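Local coordinates for protein glucosamine-6-phosphate deaminase (Bacillus subtilis, PDB 2BKX) that belongs to the glucosamine-6-phosphate isomerase/6-phosphogluconolactonase family, enzymes with a Rossmann-like alpha/beta fold, and holds fructose -6-phosphate in its pocket, at residues H99-N103 with Y116-V120; A16-T20 with R192-L196; C113-E117 with R151-V155; I24-D29 with L56-I61; M1-Q7 with V229-R235. All coordinates share one frame; numbering follows the deposited sequence. Where two conformers were deposited one is given.

Contact 1 (H99-N103 with Y116-V120); sequences HFIPN and YEQLV
The hydroxyl of Y116 has two backbone carbonyls as partners: Y116 OH is 3.2 Å from F100 O, a weak hydrogen bond, while its stronger partner is the carbonyl of N65 on the neighbouring strand 62-69. The helix residue thus reaches with its phenol end to the point where strand 99-100 gives way to loop. P102 sets its CG over one face of the same ring. This CG sits 3.7 Å from the centroid of the Y116 ring and only 11° off the normal, a CH-pi contact almost over the centre, and P102 CD comes within 3.5 Å of Y116 CZ. The ring also meets the backbone, with Y116 CE1 3.6 Å from I101 C. With CG anti to the backbone N (chi1 -165°), the tyrosine is directed from helix 109-122 toward the 99-103 segment.

One helical turn on, L119 makes a second CH-pi contact. L119 CD2 stands 4.0 Å from the centroid of the F100 ring, displaced toward the rim and nearest to CG and CD2, and the two side chains cross at about a right angle. F100 also leans on T62 and V64, so its ring bridges strand 62-69 and the helix.

Across the interface the grip is therefore mainly apolar and aromatic, with only a weak bond from the hydroxyl to F100 O; the phenol's firmer anchor, N65, belongs to a third element of the fold.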
# COMPACT_ATOMS: atom_id res chain seq x y z
N HIS A 99 -14.56 5.01 1.90
CA HIS A 99 -13.36 4.20 2.08
C HIS A 99 -13.67 2.85 1.45
O HIS A 99 -14.59 2.17 1.88
CB HIS A 99 -13.05 3.99 3.56
CG HIS A 99 -12.67 5.24 4.30
ND1 HIS A 99 -11.64 6.06 3.86
CD2 HIS A 99 -13.15 5.82 5.43
CE1 HIS A 99 -11.53 7.09 4.68
NE2 HIS A 99 -12.46 6.99 5.63
N PHE A 100 -12.88 2.47 0.44
CA PHE A 100 -13.08 1.27 -0.31
C PHE A 100 -11.90 0.31 -0.15
O PHE A 100 -10.72 0.71 -0.18
CB PHE A 100 -13.26 1.62 -1.78
CG PHE A 100 -14.44 2.55 -2.02
CD1 PHE A 100 -14.24 3.86 -2.39
CD2 PHE A 100 -15.72 2.12 -1.81
CE1 PHE A 100 -15.31 4.70 -2.59
CE2 PHE A 100 -16.79 2.96 -2.03
CZ PHE A 100 -16.60 4.24 -2.41
N ILE A 101 -12.23 -0.96 0.04
CA ILE A 101 -11.26 -2.02 0.23
C ILE A 101 -11.87 -3.28 -0.42
O ILE A 101 -13.08 -3.49 -0.30
CB ILE A 101 -11.00 -2.26 1.73
CG1 ILE A 101 -10.60 -0.96 2.48
CG2 ILE A 101 -10.00 -3.36 1.94
CD1 ILE A 101 -10.48 -1.10 3.97
N PRO A 102 -11.07 -4.11 -1.11
CA PRO A 102 -11.70 -5.30 -1.73
C PRO A 102 -12.34 -6.20 -0.69
O PRO A 102 -11.81 -6.34 0.41
CB PRO A 102 -10.53 -5.99 -2.41
CG PRO A 102 -9.54 -4.92 -2.59
CD PRO A 102 -9.64 -4.02 -1.42
N ASN A 103 -13.49 -6.79 -1.02
CA ASN A 103 -14.18 -7.67 -0.11
C ASN A 103 -13.66 -9.10 -0.26
O ASN A 103 -14.08 -9.81 -1.18
CB ASN A 103 -15.70 -7.62 -0.35
CG ASN A 103 -16.47 -8.56 0.53
OD1 ASN A 103 -15.93 -9.16 1.48
ND2 ASN A 103 -17.77 -8.71 0.24
N TYR A 116 -14.12 -4.02 -8.38
CA TYR A 116 -13.21 -3.12 -7.67
C TYR A 116 -12.42 -2.30 -8.66
O TYR A 116 -12.24 -1.09 -8.47
CB TYR A 116 -12.28 -3.91 -6.76
CG TYR A 116 -11.55 -3.04 -5.72
CD1 TYR A 116 -12.21 -2.55 -4.63
CD2 TYR A 116 -10.20 -2.71 -5.85
CE1 TYR A 116 -11.56 -1.81 -3.66
CE2 TYR A 116 -9.53 -1.94 -4.93
CZ TYR A 116 -10.22 -1.50 -3.82
OH TYR A 116 -9.63 -0.74 -2.81
N GLU A 117 -11.93 -2.95 -9.71
CA GLU A 117 -11.18 -2.22 -10.73
C GLU A 117 -12.07 -1.17 -11.38
O GLU A 117 -11.65 -0.05 -11.64
CB GLU A 117 -10.63 -3.18 -11.78
CG GLU A 117 -9.73 -2.53 -12.83
CD GLU A 117 -8.36 -2.14 -12.32
OE1 GLU A 117 -7.76 -2.86 -11.48
OE2 GLU A 117 -7.82 -1.11 -12.78
N GLN A 118 -13.32 -1.54 -11.66
CA GLN A 118 -14.27 -0.61 -12.24
C GLN A 118 -14.53 0.59 -11.33
O GLN A 118 -14.64 1.72 -11.78
CB GLN A 118 -15.56 -1.35 -12.64
CG GLN A 118 -15.38 -2.17 -13.90
CD GLN A 118 -16.33 -3.31 -14.08
OE1 GLN A 118 -16.19 -4.12 -15.04
NE2 GLN A 118 -17.31 -3.41 -13.21
N LEU A 119 -14.57 0.33 -10.02
CA LEU A 119 -14.75 1.40 -9.06
C LEU A 119 -13.58 2.33 -9.07
O LEU A 119 -13.75 3.53 -9.10
CB LEU A 119 -14.96 0.80 -7.69
CG LEU A 119 -15.01 1.76 -6.50
CD1 LEU A 119 -16.13 2.78 -6.65
CD2 LEU A 119 -15.18 0.91 -5.27
N VAL A 120 -12.37 1.80 -9.02
CA VAL A 120 -11.18 2.66 -9.05
C VAL A 120 -11.20 3.54 -10.30
O VAL A 120 -10.91 4.72 -10.21
CB VAL A 120 -9.87 1.82 -8.97
CG1 VAL A 120 -8.61 2.71 -9.08
CG2 VAL A 120 -9.85 1.04 -7.67

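Contact 2 (A16-T20 with R192-L196); sequences AARIT and RILLL
Helix 16-20 and strand 193-196 run nearly antiparallel, at 166°, with the axes of these short segments 10.4 Å apart at closest approach, a separation that side chains alone must fill. A16 faces the strand directly: its CB is 3.7 Å from L196 CD2 and 4.0 Å from L194 CD2, so two leucine methyls from alternate strand positions converge on a single small residue. One turn along the helix, I19 takes over. Its CD1 meets L194 CD1 at 4.1 Å, whereas its other branch, CG2, turns to R192.

This is the helix-on-sheet packing of a Rossmann-like alpha/beta fold. Helix 9-26 lies across several parallel strands at once: I19 and T20 also touch I128 and L130 of strand 128-131, and A16 touches L232 of strand 229-234.

R192, just ahead of the strand, borders the patch. Its chain is extended from CB to NE (chi2 177°, chi3 -177°), which carries the guanidinium outward until I19 CG2 lies over one of its faces, 3.6 Å from R192 CZ and offset toward the rim; the two side chains cross at about a right angle.

A polar detail sits within the helix. The carbonyl of A16 accepts both T20 N and T20 OG1, which approach from opposite faces of its plane, the hydroxyl at 2.9 Å from A16 O. Turned back to its own helix in this way, the threonine hydroxyl is satisfied beside the leucine methyls, with L194 CD2 4.1 Å from T20 OG1.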
# COMPACT_ATOMS: atom_id res chain seq x y z
N ALA A 16 6.29 11.13 4.98
CA ALA A 16 5.19 10.48 4.28
C ALA A 16 3.86 11.11 4.64
O ALA A 16 2.99 11.30 3.79
CB ALA A 16 5.20 8.98 4.61
N ALA A 17 3.66 11.38 5.92
CA ALA A 17 2.42 12.00 6.34
C ALA A 17 2.27 13.39 5.74
O ALA A 17 1.18 13.77 5.32
CB ALA A 17 2.34 12.03 7.84
N ARG A 18 3.37 14.11 5.67
CA ARG A 18 3.33 15.45 5.08
C ARG A 18 2.96 15.42 3.60
O ARG A 18 2.12 16.22 3.12
CB ARG A 18 4.66 16.16 5.33
CG ARG A 18 4.77 17.56 4.71
CD ARG A 18 3.73 18.51 5.24
NE ARG A 18 3.91 18.69 6.67
CZ ARG A 18 3.01 19.21 7.49
NH1 ARG A 18 1.82 19.57 7.04
NH2 ARG A 18 3.30 19.32 8.78
N ILE A 19 3.56 14.50 2.84
CA ILE A 19 3.26 14.36 1.42
C ILE A 19 1.79 13.97 1.21
O ILE A 19 1.09 14.53 0.33
CB ILE A 19 4.16 13.33 0.74
CG1 ILE A 19 5.62 13.85 0.68
CG2 ILE A 19 3.64 12.96 -0.64
CD1 ILE A 19 6.67 12.80 0.36
N THR A 20 1.29 13.07 2.06
CA THR A 20 -0.10 12.66 1.96
C THR A 20 -1.02 13.86 2.31
O THR A 20 -2.03 14.10 1.67
CB THR A 20 -0.37 11.45 2.87
OG1 THR A 20 0.56 10.42 2.54
CG2 THR A 20 -1.76 10.90 2.68
N ARG A 192 0.54 9.85 -8.68
CA ARG A 192 1.74 10.03 -7.86
C ARG A 192 1.90 8.80 -6.98
O ARG A 192 0.92 8.37 -6.38
CB ARG A 192 1.60 11.26 -6.95
CG ARG A 192 2.82 11.60 -6.20
CD ARG A 192 2.69 12.84 -5.37
NE ARG A 192 3.97 13.11 -4.73
CZ ARG A 192 4.22 14.15 -3.95
NH1 ARG A 192 3.27 15.02 -3.68
NH2 ARG A 192 5.43 14.30 -3.44
N ILE A 193 3.12 8.28 -6.91
CA ILE A 193 3.40 7.11 -6.09
C ILE A 193 4.34 7.47 -4.96
O ILE A 193 5.31 8.20 -5.18
CB ILE A 193 3.93 5.94 -6.95
CG1 ILE A 193 2.75 5.44 -7.87
CG2 ILE A 193 4.43 4.77 -6.09
CD1 ILE A 193 3.08 4.51 -8.92
N LEU A 194 4.04 6.98 -3.76
CA LEU A 194 4.88 7.17 -2.58
C LEU A 194 5.18 5.78 -2.02
O LEU A 194 4.29 5.15 -1.45
CB LEU A 194 4.15 8.06 -1.56
CG LEU A 194 4.88 8.25 -0.24
CD1 LEU A 194 6.26 8.82 -0.45
CD2 LEU A 194 4.04 9.12 0.74
N LEU A 195 6.41 5.32 -2.23
CA LEU A 195 6.88 4.00 -1.81
C LEU A 195 7.69 4.18 -0.53
O LEU A 195 8.66 4.93 -0.49
CB LEU A 195 7.68 3.32 -2.92
CG LEU A 195 8.40 2.03 -2.55
CD1 LEU A 195 7.44 0.95 -2.12
CD2 LEU A 195 9.23 1.57 -3.72
N LEU A 196 7.28 3.46 0.52
CA LEU A 196 7.90 3.54 1.83
C LEU A 196 8.65 2.22 2.10
O LEU A 196 8.10 1.15 1.95
CB LEU A 196 6.82 3.70 2.91
CG LEU A 196 5.84 4.84 2.70
CD1 LEU A 196 4.80 4.90 3.81
CD2 LEU A 196 6.58 6.16 2.56

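Contact 3 (C113-E117 with R151-V155); sequences CRRYE and RTHVV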
# COMPACT_ATOMS: atom_id res chain seq x y z
N CYS A 113 -13.17 -8.61 -7.87
CA CYS A 113 -11.99 -7.92 -8.42
C CYS A 113 -12.33 -7.06 -9.64
O CYS A 113 -11.85 -5.94 -9.77
CB CYS A 113 -10.91 -8.93 -8.76
SG CYS A 113 -10.06 -9.56 -7.29
N ARG A 114 -13.20 -7.56 -10.52
CA ARG A 114 -13.66 -6.78 -11.66
C ARG A 114 -14.41 -5.55 -11.21
O ARG A 114 -14.15 -4.46 -11.72
CB ARG A 114 -14.51 -7.61 -12.62
CG ARG A 114 -13.72 -8.59 -13.42
CD ARG A 114 -14.52 -9.29 -14.52
NE ARG A 114 -15.84 -9.75 -14.10
CZ ARG A 114 -16.15 -11.01 -13.78
NH1 ARG A 114 -17.39 -11.30 -13.39
NH2 ARG A 114 -15.25 -11.98 -13.82
N ARG A 115 -15.31 -5.70 -10.24
CA ARG A 115 -16.06 -4.53 -9.74
C ARG A 115 -15.15 -3.53 -9.06
O ARG A 115 -15.34 -2.33 -9.18
CB ARG A 115 -17.14 -4.94 -8.74
CG ARG A 115 -18.30 -5.75 -9.33
CD ARG A 115 -19.45 -5.96 -8.30
NE ARG A 115 -19.03 -6.71 -7.11
CZ ARG A 115 -19.17 -8.03 -6.91
NH1 ARG A 115 -19.76 -8.80 -7.84
NH2 ARG A 115 -18.71 -8.60 -5.79
N TYR A 116 -14.12 -4.02 -8.38
CA TYR A 116 -13.21 -3.12 -7.67
C TYR A 116 -12.42 -2.30 -8.66
O TYR A 116 -12.24 -1.09 -8.47
CB TYR A 116 -12.28 -3.91 -6.76
CG TYR A 116 -11.55 -3.04 -5.72
CD1 TYR A 116 -12.21 -2.55 -4.63
CD2 TYR A 116 -10.20 -2.71 -5.85
CE1 TYR A 116 -11.56 -1.81 -3.66
CE2 TYR A 116 -9.53 -1.94 -4.93
CZ TYR A 116 -10.22 -1.50 -3.82
OH TYR A 116 -9.63 -0.74 -2.81
N GLU A 117 -11.93 -2.95 -9.71
CA GLU A 117 -11.18 -2.22 -10.73
C GLU A 117 -12.07 -1.17 -11.38
O GLU A 117 -11.65 -0.05 -11.64
CB GLU A 117 -10.63 -3.18 -11.78
CG GLU A 117 -9.73 -2.53 -12.83
CD GLU A 117 -8.36 -2.14 -12.32
OE1 GLU A 117 -7.76 -2.86 -11.48
OE2 GLU A 117 -7.82 -1.11 -12.78
N ARG A 151 -4.38 -6.12 -13.69
CA ARG A 151 -5.44 -5.34 -13.05
C ARG A 151 -5.83 -6.03 -11.74
O ARG A 151 -5.16 -6.99 -11.35
CB ARG A 151 -6.62 -5.21 -14.02
CG ARG A 151 -6.28 -4.38 -15.25
CD ARG A 151 -6.31 -2.91 -14.97
NE ARG A 151 -6.03 -2.13 -16.18
CZ ARG A 151 -6.11 -0.84 -16.23
NH1 ARG A 151 -5.81 -0.20 -17.37
NH2 ARG A 151 -6.42 -0.16 -15.14
N THR A 152 -6.84 -5.53 -11.03
CA THR A 152 -7.16 -6.10 -9.74
C THR A 152 -7.49 -7.58 -9.96
O THR A 152 -8.23 -7.94 -10.89
CB THR A 152 -8.34 -5.35 -9.09
OG1 THR A 152 -8.02 -3.95 -8.92
CG2 THR A 152 -8.68 -5.91 -7.76
N HIS A 153 -6.93 -8.46 -9.12
CA HIS A 153 -7.05 -9.90 -9.33
C HIS A 153 -6.81 -10.69 -8.06
O HIS A 153 -6.26 -10.16 -7.10
CB HIS A 153 -6.14 -10.37 -10.47
CG HIS A 153 -4.66 -10.26 -10.20
ND1 HIS A 153 -4.00 -9.07 -10.10
CD2 HIS A 153 -3.72 -11.22 -10.09
CE1 HIS A 153 -2.72 -9.29 -9.88
NE2 HIS A 153 -2.52 -10.59 -9.85
N VAL A 154 -7.24 -11.95 -8.12
CA VAL A 154 -7.01 -12.95 -7.09
C VAL A 154 -5.65 -13.57 -7.29
O VAL A 154 -5.30 -13.96 -8.39
CB VAL A 154 -8.08 -14.05 -7.12
CG1 VAL A 154 -7.87 -15.07 -6.00
CG2 VAL A 154 -9.44 -13.42 -6.96
N VAL A 155 -4.86 -13.62 -6.22
CA VAL A 155 -3.50 -14.14 -6.22
C VAL A 155 -3.29 -15.19 -5.16
O VAL A 155 -3.92 -15.16 -4.10
CB VAL A 155 -2.47 -13.02 -6.03
CG1 VAL A 155 -2.61 -12.04 -7.19
CG2 VAL A 155 -2.64 -12.31 -4.66
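Helix 109-122 is joined here to the entrance of strand 153-156, which pairs antiparallel with strand 178-181 in the mixed sheet of this Rossmann-like alpha/beta fold; E117 on the helix clamps R151 and T152 just ahead of the strand. The two carboxylate oxygens divide the work. E117 OE1 receives T152 OG1 at 2.8 Å and also the backbone T152 N at 2.9 Å. Both donors use its anti side, and they come from opposite faces of the carboxylate plane, each 31° out of it. T186 of helix 184-188 adds a further hydrogen bond from its hydroxyl to the same oxygen, so three groups grip OE1 and hold the carboxylate against rotation. OE2 forms the salt bridge, with R151 NH2 2.9 Å from E117 OE2. The arginine comes from above the carboxylate plane instead of lying alongside it, and the two flat groups stand 80° apart; this is a single-point bridge, not a paired one. The bend in E117 at chi2 (73°) turns the carboxylate back over the segment to meet both residues. Several donors around one acid would be expected to stabilise its charge.

Beside this cluster the contacts are looser: T152 OG1 sits at the edge of the Y116 ring, and C113 CB is 3.6 Å from T152 O. C113 SG then reaches along the strand, 3.5 Å from H153 C, and ends against V154 CG2 at 3.9 Å.

Contact 4 (I24-D29 with L56-I61); sequences IKEKPD and LSFQNI
Apolar contacts centre on I24, in the last turn of helix 9-26. Its two branches part: CD1 goes to F58 CE2 at 3.6 Å, and CG2, held anti to the backbone N, packs on I61 CG2 at 3.9 Å. K25 contributes the aliphatic part of its chain, its CG meeting L56 CD1 at 3.5 Å. L32 of strand 31-34 touches both I24 and I61 and closes this cluster toward the sheet.

The backbones are linked by water and by one CA-H...O contact, with no direct hydrogen bond between them. One water donates to P28 O at 2.8 Å and accepts from N60 N at 2.9 Å. D29 CA points its hydrogen at N60 O, 3.2 Å away and nearly straight at 171°.

Within 56-61, a type I turn from F58 to I61 shapes the loop, and S57 OG accepts from Q59 N in an ST turn; that hydroxyl is also bonded to D93.

The two loops lead into strands 31-34 and 62-69, parallel neighbours joined through helix 41-53. Strand entrances lying side by side in this way are characteristic of a beta-alpha-beta crossover in a Rossmann-like fold.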
# COMPACT_ATOMS: atom_id res chain seq x y z
N ILE A 24 -4.08 15.83 0.18
CA ILE A 24 -5.40 16.08 0.74
C ILE A 24 -5.78 17.57 0.71
O ILE A 24 -6.92 17.93 0.45
CB ILE A 24 -5.48 15.56 2.20
CG1 ILE A 24 -5.37 14.03 2.27
CG2 ILE A 24 -6.76 16.03 2.91
CD1 ILE A 24 -5.11 13.53 3.69
N LYS A 25 -4.83 18.44 1.03
CA LYS A 25 -5.16 19.83 1.09
C LYS A 25 -5.20 20.51 -0.26
O LYS A 25 -6.02 21.43 -0.45
CB LYS A 25 -4.18 20.53 2.01
CG LYS A 25 -4.38 20.20 3.46
CD LYS A 25 -5.09 21.24 4.26
CE LYS A 25 -4.31 22.49 4.40
NZ LYS A 25 -4.92 23.36 5.43
N GLU A 26 -4.37 20.08 -1.20
CA GLU A 26 -4.40 20.64 -2.55
C GLU A 26 -5.74 20.29 -3.22
O GLU A 26 -6.29 21.06 -3.99
CB GLU A 26 -3.24 20.07 -3.33
CG GLU A 26 -3.07 20.56 -4.76
CD GLU A 26 -1.94 19.84 -5.51
OE1 GLU A 26 -1.33 20.46 -6.41
OE2 GLU A 26 -1.66 18.65 -5.23
N LYS A 27 -6.24 19.09 -2.93
CA LYS A 27 -7.46 18.53 -3.54
C LYS A 27 -8.24 17.85 -2.40
O LYS A 27 -7.99 16.69 -2.08
CB LYS A 27 -7.06 17.53 -4.62
CG LYS A 27 -8.22 17.04 -5.41
CD LYS A 27 -7.77 16.24 -6.62
CE LYS A 27 -8.94 15.93 -7.51
NZ LYS A 27 -8.57 14.89 -8.55
N PRO A 28 -9.13 18.60 -1.72
CA PRO A 28 -9.92 18.01 -0.63
C PRO A 28 -10.74 16.79 -1.00
O PRO A 28 -11.07 16.01 -0.12
CB PRO A 28 -10.82 19.16 -0.20
CG PRO A 28 -9.98 20.37 -0.46
CD PRO A 28 -9.34 20.05 -1.80
N ASP A 29 -11.11 16.67 -2.27
CA ASP A 29 -11.78 15.50 -2.80
C ASP A 29 -10.81 14.50 -3.46
O ASP A 29 -11.18 13.70 -4.34
CB ASP A 29 -12.88 15.94 -3.75
CG ASP A 29 -12.36 16.60 -4.99
OD1 ASP A 29 -11.26 17.17 -4.94
OD2 ASP A 29 -13.06 16.61 -6.02
N LEU A 56 -6.13 19.36 10.25
CA LEU A 56 -6.23 18.79 8.94
C LEU A 56 -7.51 17.99 8.81
O LEU A 56 -7.75 17.10 9.61
CB LEU A 56 -5.01 17.85 8.69
CG LEU A 56 -4.99 17.09 7.38
CD1 LEU A 56 -4.92 17.96 6.14
CD2 LEU A 56 -3.87 16.02 7.38
N SER A 57 -8.32 18.29 7.79
CA SER A 57 -9.63 17.64 7.59
C SER A 57 -9.60 16.59 6.49
O SER A 57 -9.06 16.79 5.41
CB SER A 57 -10.70 18.65 7.21
OG SER A 57 -11.97 18.00 7.04
N PHE A 58 -10.28 15.48 6.74
CA PHE A 58 -10.42 14.39 5.79
C PHE A 58 -11.86 14.30 5.24
O PHE A 58 -12.26 13.31 4.65
CB PHE A 58 -9.99 13.09 6.49
CG PHE A 58 -8.55 13.13 7.07
CD1 PHE A 58 -8.29 13.71 8.30
CD2 PHE A 58 -7.50 12.51 6.41
CE1 PHE A 58 -6.96 13.74 8.83
CE2 PHE A 58 -6.18 12.55 6.93
CZ PHE A 58 -5.93 13.15 8.14
N GLN A 59 -12.65 15.36 5.43
CA GLN A 59 -14.08 15.28 5.15
C GLN A 59 -14.48 14.91 3.72
O GLN A 59 -15.52 14.29 3.50
CB GLN A 59 -14.79 16.58 5.58
CG GLN A 59 -14.92 16.65 7.07
CD GLN A 59 -15.85 17.72 7.59
OE1 GLN A 59 -16.60 18.36 6.83
NE2 GLN A 59 -15.82 17.90 8.90
N ASN A 60 -13.67 15.30 2.75
CA ASN A 60 -14.07 15.06 1.37
C ASN A 60 -13.20 14.04 0.64
O ASN A 60 -13.39 13.84 -0.57
CB ASN A 60 -14.20 16.38 0.60
CG ASN A 60 -15.41 17.15 1.07
OD1 ASN A 60 -16.55 16.79 0.75
ND2 ASN A 60 -15.18 18.15 1.89
N ILE A 61 -12.35 13.36 1.39
CA ILE A 61 -11.46 12.38 0.78
C ILE A 61 -12.19 11.09 0.45
O ILE A 61 -13.21 10.76 1.06
CB ILE A 61 -10.17 12.06 1.61
CG1 ILE A 61 -10.44 11.15 2.83
CG2 ILE A 61 -9.41 13.33 1.96
CD1 ILE A 61 -9.17 10.54 3.42
O HOH W 1 -11.09 16.53 2.60
O HOH W 2 -13.11 12.38 -2.76

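Contact 5 (M1-Q7 with V229-R235); sequences MKVMECQ and VTVLIDR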
# COMPACT_ATOMS: atom_id res chain seq x y z
N MET A 1 12.55 8.53 -10.83
CA MET A 1 12.25 8.15 -9.39
C MET A 1 13.06 9.03 -8.46
O MET A 1 14.28 9.16 -8.65
CB MET A 1 12.66 6.72 -9.21
CG MET A 1 12.38 6.09 -7.93
SD MET A 1 12.95 4.36 -7.97
CE MET A 1 11.73 3.63 -9.01
N LYS A 2 12.42 9.66 -7.46
CA LYS A 2 13.14 10.43 -6.42
C LYS A 2 13.34 9.57 -5.19
O LYS A 2 12.38 9.09 -4.62
CB LYS A 2 12.36 11.70 -6.05
CG LYS A 2 12.94 12.53 -4.90
CD LYS A 2 12.10 13.78 -4.62
CE LYS A 2 12.60 14.61 -3.43
NZ LYS A 2 13.99 14.23 -3.06
N VAL A 3 14.59 9.34 -4.81
CA VAL A 3 14.91 8.53 -3.65
C VAL A 3 15.39 9.42 -2.54
O VAL A 3 16.31 10.22 -2.73
CB VAL A 3 15.97 7.45 -3.98
CG1 VAL A 3 16.26 6.58 -2.78
CG2 VAL A 3 15.50 6.60 -5.14
N MET A 4 14.77 9.30 -1.37
CA MET A 4 15.08 10.14 -0.21
C MET A 4 15.48 9.20 0.95
O MET A 4 14.64 8.43 1.43
CB MET A 4 13.79 10.87 0.18
CG MET A 4 13.78 12.38 0.18
SD MET A 4 13.50 12.97 1.88
CE MET A 4 13.13 14.69 1.60
N GLU A 5 16.74 9.23 1.38
CA GLU A 5 17.15 8.49 2.56
C GLU A 5 16.71 9.29 3.78
O GLU A 5 16.82 10.52 3.84
CB GLU A 5 18.68 8.23 2.61
CG GLU A 5 19.04 6.95 3.42
CD GLU A 5 20.52 6.52 3.28
OE1 GLU A 5 20.99 6.30 2.14
OE2 GLU A 5 21.17 6.37 4.33
N CYS A 6 16.14 8.57 4.73
CA CYS A 6 15.61 9.11 5.98
C CYS A 6 16.47 8.56 7.10
O CYS A 6 16.84 7.39 7.07
CB CYS A 6 14.15 8.65 6.18
SG CYS A 6 13.08 9.23 4.83
N GLN A 7 16.74 9.37 8.12
CA GLN A 7 17.62 8.97 9.21
C GLN A 7 17.00 7.88 10.08
O GLN A 7 17.70 7.02 10.62
CB GLN A 7 17.90 10.19 10.10
CG GLN A 7 19.34 10.49 10.33
CD GLN A 7 19.55 11.80 11.12
OE1 GLN A 7 19.95 11.77 12.28
NE2 GLN A 7 19.25 12.95 10.48
N VAL A 229 7.35 9.17 -8.90
CA VAL A 229 7.56 8.20 -7.83
C VAL A 229 8.53 8.77 -6.83
O VAL A 229 9.65 9.17 -7.19
CB VAL A 229 8.13 6.88 -8.36
CG1 VAL A 229 8.35 5.88 -7.24
CG2 VAL A 229 7.22 6.29 -9.41
N THR A 230 8.14 8.77 -5.55
CA THR A 230 9.03 9.14 -4.47
C THR A 230 9.21 7.89 -3.62
O THR A 230 8.25 7.24 -3.26
CB THR A 230 8.43 10.26 -3.65
OG1 THR A 230 8.26 11.40 -4.47
CG2 THR A 230 9.25 10.64 -2.42
N VAL A 231 10.46 7.60 -3.27
CA VAL A 231 10.80 6.42 -2.47
C VAL A 231 11.50 6.89 -1.22
O VAL A 231 12.58 7.51 -1.30
CB VAL A 231 11.71 5.42 -3.24
CG1 VAL A 231 11.91 4.18 -2.41
CG2 VAL A 231 11.20 5.11 -4.63
N LEU A 232 10.91 6.60 -0.06
CA LEU A 232 11.49 6.96 1.22
C LEU A 232 12.10 5.71 1.81
O LEU A 232 11.42 4.70 1.94
CB LEU A 232 10.45 7.56 2.16
CG LEU A 232 9.67 8.76 1.65
CD1 LEU A 232 8.70 9.19 2.75
CD2 LEU A 232 10.54 9.89 1.20
N ILE A 233 13.40 5.79 2.17
CA ILE A 233 14.13 4.60 2.63
C ILE A 233 14.86 4.97 3.90
O ILE A 233 15.65 5.90 3.88
CB ILE A 233 15.14 4.15 1.58
CG1 ILE A 233 14.47 3.98 0.19
CG2 ILE A 233 15.80 2.85 1.98
CD1 ILE A 233 15.41 3.69 -0.99
N ASP A 234 14.61 4.24 4.98
CA ASP A 234 15.38 4.51 6.20
C ASP A 234 16.77 3.88 6.16
O ASP A 234 17.11 3.17 5.22
CB ASP A 234 14.59 4.23 7.46
CG ASP A 234 14.39 2.78 7.77
OD1 ASP A 234 15.02 1.88 7.15
OD2 ASP A 234 13.60 2.53 8.71
N ARG A 235 17.61 4.21 7.14
CA ARG A 235 19.04 3.83 7.11
C ARG A 235 19.21 2.33 7.04
O ARG A 235 20.02 1.81 6.29
CB ARG A 235 19.78 4.42 8.33
CG ARG A 235 19.73 5.90 8.35
CD ARG A 235 20.57 6.56 7.28
NE ARG A 235 20.11 7.92 7.01
CZ ARG A 235 20.74 8.81 6.26
NH1 ARG A 235 20.21 10.03 6.09
NH2 ARG A 235 21.89 8.50 5.66
O HOH W 3 9.55 9.16 -10.88
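E5 lies over one face of the R235 guanidinium, its CG 3.7 Å above the plane and over the centre, while the backbone N of Q7 lies at the edge. The salt bridge is short, with E5 OE2 2.6 Å from R235 NH2, and the carboxylate and guanidinium planes are 66° apart. R235 is bent at chi2 (-70°), which folds it back over strand 2-6, where NE makes a weak bond to C6 O. E5 has a second charged partner in R241.

This clasp closes a parallel beta pair of the Rossmann-like sheet, strand 2-6 beside strand 229-234, their directions 26° apart. Five backbone hydrogen bonds set the register: K2 N, M4 N and C6 N donate to V229 O, V231 O and I233 O, and V231 N and I233 N donate to K2 O and M4 O. On one face V3 CG1 meets I233 CD1 at 3.5 Å, next to helix 203-211. On the other, M4 CB meets L232 CD2 at 3.5 Å, where both residues touch I15 of helix 9-26.

At the chain's beginning, M1 CG packs on V231 CG2 at 3.6 Å, and a water accepts from both M1 N, at 3.1 Å, and V229 N, at 3.0 Å.

How the contacts relate
All five contacts belong to one alpha/beta fold built round a mixed sheet. Contacts 2 and 5 are neighbours, centres about 10 Å apart: strands 193-197 and 229-234 pair through L195 and L232, and strand 2-6 runs on into helix 9-26. That helix also serves contact 4, whose centre is about 15 Å from that of contact 2. Contacts 1 and 3, centres about 8 Å apart, share helix 109-122 with Y116 and E117, and lie across the chain's centre from contact 5, centres about 28 and 29 Å apart. Along the chain, contact 5 spans nearly everything and contact 2 lies within it, enclosing contact 4 and then contacts 1 and 3. The first and last strands along the chain are thus paired.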